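Local coordinates for tail spike protein gp49 (PDB 4RU4) that probably cleaves the O-specific polysaccharide of Pseudomonas as a lyase while forming the trimeric tailspike with which phage LKA1 degrades the host envelope during entry, at residues A244-A249 with S259-I264. Sequence-based numbering, arbitrary orientation.
Sequences AGVYFA and SNISNI. With NA (sodium ion), chain Y.
I261 and V246 make the apolar part of the contact, CD1 of I261 lying 3.9 Å from CG2 of V246, with the two side chains crossing at about a right angle. The other branch of I261, CG2, stands anti to the backbone N and reaches the chain corner, where it lies 4.0 Å from CA of G245. G245 has no side chain, and the methyl group lies directly against its backbone. V236 and I273 pack on I261, and I256 on V246.

The contact lies inside the parallel beta-helix of the pectin lyase-like family, a right-handed fold. The chain turns a corner at G245 and V246 and runs on into the strand that includes Y247 to A249, while strand 260-263 runs on a different face, between strands 237-240 and 287-290, and directs I261 and N263 at the corner.

The polar part belongs to N263. Its CG is anti to the backbone N (chi1 -177°), and ND2 of the carboxamide comes within 3.6 Å of A244 N without bonding to it. This buried amide is instead gripped by backbone groups: ND2 donates to the carbonyl oxygens of N242 and Y271, and OD1 accepts from G265 N. S262, whose side chain points away from 244-249, binds a sodium ion through OG at 3.0 Å, and R184 of the second subunit packs on it; the sodium ion also binds a water oxygen 2.7 Å away.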
ATOM      1  N   ALA B 244      24.193   3.718 -16.768  1.00  6.62           N
ATOM      2  CA  ALA B 244      23.376   3.828 -15.543  1.00  7.63           C
ATOM      3  C   ALA B 244      23.292   5.252 -15.055  1.00  8.89           C
ATOM      4  O   ALA B 244      24.317   5.877 -14.810  1.00  6.44           O
ATOM      5  CB  ALA B 244      23.937   2.954 -14.433  1.00 10.65           C
ATOM      6  N   GLY B 245      22.074   5.764 -14.914  1.00  7.08           N
ATOM      7  CA  GLY B 245      21.904   7.089 -14.349  1.00  8.30           C
ATOM      8  C   GLY B 245      22.497   7.149 -12.952  1.00  8.26           C
ATOM      9  O   GLY B 245      23.338   7.985 -12.670  1.00  7.76           O
ATOM     10  N   VAL B 246      22.054   6.246 -12.074  1.00  9.69           N
ATOM     11  CA  VAL B 246      22.556   6.160 -10.701  1.00  5.98           C
ATOM     12  C   VAL B 246      22.864   4.689 -10.435  1.00  6.04           C
ATOM     13  O   VAL B 246      22.029   3.829 -10.689  1.00  8.44           O
ATOM     14  CB  VAL B 246      21.501   6.645  -9.677  1.00  5.81           C
ATOM     15  CG1 VAL B 246      22.016   6.525  -8.251  1.00  9.15           C
ATOM     16  CG2 VAL B 246      21.130   8.101  -9.957  1.00  5.77           C
ATOM     17  N   TYR B 247      24.060   4.414  -9.935  1.00  6.14           N
ATOM     18  CA  TYR B 247      24.465   3.045  -9.652  1.00  7.40           C
ATOM     19  C   TYR B 247      24.936   2.971  -8.218  1.00  6.65           C
ATOM     20  O   TYR B 247      25.949   3.568  -7.879  1.00  7.45           O
ATOM     21  CB  TYR B 247      25.600   2.640 -10.600  1.00  8.28           C
ATOM     22  CG  TYR B 247      25.985   1.166 -10.605  1.00 12.68           C
ATOM     23  CD1 TYR B 247      25.755   0.344  -9.511  1.00 12.74           C
ATOM     24  CD2 TYR B 247      26.573   0.604 -11.724  1.00 23.92           C
ATOM     25  CE1 TYR B 247      26.110  -1.011  -9.524  1.00 13.50           C
ATOM     26  CE2 TYR B 247      26.926  -0.738 -11.756  1.00 28.06           C
ATOM     27  CZ  TYR B 247      26.694  -1.538 -10.648  1.00 25.78           C
ATOM     28  OH  TYR B 247      27.055  -2.872 -10.688  1.00 30.18           O
ATOM     29  N   PHE B 248      24.202   2.224  -7.389  1.00  6.08           N
ATOM     30  CA  PHE B 248      24.635   1.895  -6.046  1.00  6.07           C
ATOM     31  C   PHE B 248      25.227   0.480  -6.081  1.00  7.20           C
ATOM     32  O   PHE B 248      24.551  -0.467  -6.505  1.00  9.69           O
ATOM     33  CB  PHE B 248      23.460   1.911  -5.055  1.00  5.91           C
ATOM     34  CG  PHE B 248      22.871   3.286  -4.808  1.00  5.85           C
ATOM     35  CD1 PHE B 248      23.553   4.225  -4.067  1.00  7.75           C
ATOM     36  CD2 PHE B 248      21.608   3.599  -5.277  1.00  5.68           C
ATOM     37  CE1 PHE B 248      23.014   5.497  -3.822  1.00  6.64           C
ATOM     38  CE2 PHE B 248      21.032   4.866  -5.033  1.00  8.44           C
ATOM     39  CZ  PHE B 248      21.734   5.808  -4.292  1.00  6.58           C
ATOM     40  N   ALA B 249      26.477   0.335  -5.634  1.00  7.32           N
ATOM     41  CA  ALA B 249      27.149  -0.971  -5.669  1.00  9.72           C
ATOM     42  C   ALA B 249      27.577  -1.319  -4.248  1.00  7.20           C
ATOM     43  O   ALA B 249      28.290  -0.538  -3.615  1.00  7.70           O
ATOM     44  CB  ALA B 249      28.366  -0.934  -6.598  1.00  9.12           C
ATOM     45  N   SER B 259      13.719  12.187  -6.833  1.00  5.86           N
ATOM     46  CA  SER B 259      14.673  12.457  -7.909  1.00  5.10           C
ATOM     47  C   SER B 259      14.102  12.123  -9.285  1.00  8.57           C
ATOM     48  O   SER B 259      13.215  11.281  -9.402  1.00  9.18           O
ATOM     49  CB  SER B 259      15.991  11.697  -7.655  1.00  5.18           C
ATOM     50  OG  SER B 259      16.520  12.119  -6.406  1.00  5.97           O
ATOM     51  N   ASN B 260      14.616  12.782 -10.312  1.00  7.91           N
ATOM     52  CA  ASN B 260      14.196  12.516 -11.685  1.00  5.55           C
ATOM     53  C   ASN B 260      15.408  12.022 -12.449  1.00  6.28           C
ATOM     54  O   ASN B 260      16.355  12.759 -12.651  1.00  5.57           O
ATOM     55  CB  ASN B 260      13.610  13.764 -12.361  1.00  7.54           C
ATOM     56  CG  ASN B 260      12.156  14.027 -11.935  1.00 12.16           C
ATOM     57  OD1 ASN B 260      11.760  13.667 -10.829  1.00 14.48           O
ATOM     58  ND2 ASN B 260      11.361  14.619 -12.822  1.00  9.28           N
ATOM     59  N   ILE B 261      15.350  10.770 -12.876  1.00  5.43           N
ATOM     60  CA  ILE B 261      16.478  10.125 -13.515  1.00  6.78           C
ATOM     61  C   ILE B 261      16.061   9.677 -14.910  1.00  8.25           C
ATOM     62  O   ILE B 261      15.033   8.994 -15.078  1.00  8.43           O
ATOM     63  CB  ILE B 261      16.921   8.865 -12.743  1.00  7.08           C
ATOM     64  CG1 ILE B 261      17.077   9.149 -11.229  1.00  5.48           C
ATOM     65  CG2 ILE B 261      18.223   8.318 -13.371  1.00  5.71           C
ATOM     66  CD1 ILE B 261      18.064  10.296 -10.912  1.00  7.29           C
ATOM     67  N   SER B 262      16.845  10.050 -15.921  0.68  6.70           N
ATOM     68  CA  SER B 262      16.506   9.693 -17.305  0.68  8.40           C
ATOM     69  C   SER B 262      17.738   9.214 -18.059  0.68  9.85           C
ATOM     70  O   SER B 262      18.640  10.006 -18.336  0.68  9.17           O
ATOM     71  CB  SER B 262      15.893  10.900 -18.040  0.68  7.19           C
ATOM     72  OG  SER B 262      15.566  10.582 -19.387  0.68  7.86           O
ATOM     73  N   ASN B 263      17.773   7.928 -18.403  1.00  8.02           N
ATOM     74  CA  ASN B 263      18.885   7.395 -19.183  1.00  9.44           C
ATOM     75  C   ASN B 263      18.436   6.945 -20.574  1.00  8.57           C
ATOM     76  O   ASN B 263      17.757   5.934 -20.719  1.00  6.56           O
ATOM     77  CB  ASN B 263      19.627   6.269 -18.425  1.00  6.22           C
ATOM     78  CG  ASN B 263      20.846   5.756 -19.189  1.00  7.99           C
ATOM     79  OD1 ASN B 263      21.305   6.389 -20.137  1.00  8.25           O
ATOM     80  ND2 ASN B 263      21.335   4.575 -18.813  1.00  6.45           N
ATOM     81  N   ILE B 264      18.844   7.716 -21.593  1.00  7.40           N
ATOM     82  CA  ILE B 264      18.476   7.465 -22.976  1.00  9.69           C
ATOM     83  C   ILE B 264      19.150   6.184 -23.433  1.00 10.38           C
ATOM     84  O   ILE B 264      18.663   5.514 -24.352  1.00 10.02           O
ATOM     85  CB  ILE B 264      18.908   8.690 -23.843  1.00  7.83           C
ATOM     86  CG1 ILE B 264      17.943   9.839 -23.566  1.00 11.33           C
ATOM     87  CG2 ILE B 264      19.003   8.368 -25.339  1.00 11.16           C
ATOM     88  CD1 ILE B 264      18.492  11.213 -23.939  1.00 18.47           C
TER
HETATM   89 NA    NA Y 807      16.073  12.821 -21.298  1.00 12.15          NA
HETATM   90  O   HOH W   1      18.179  14.306 -22.106  1.00 27.86           O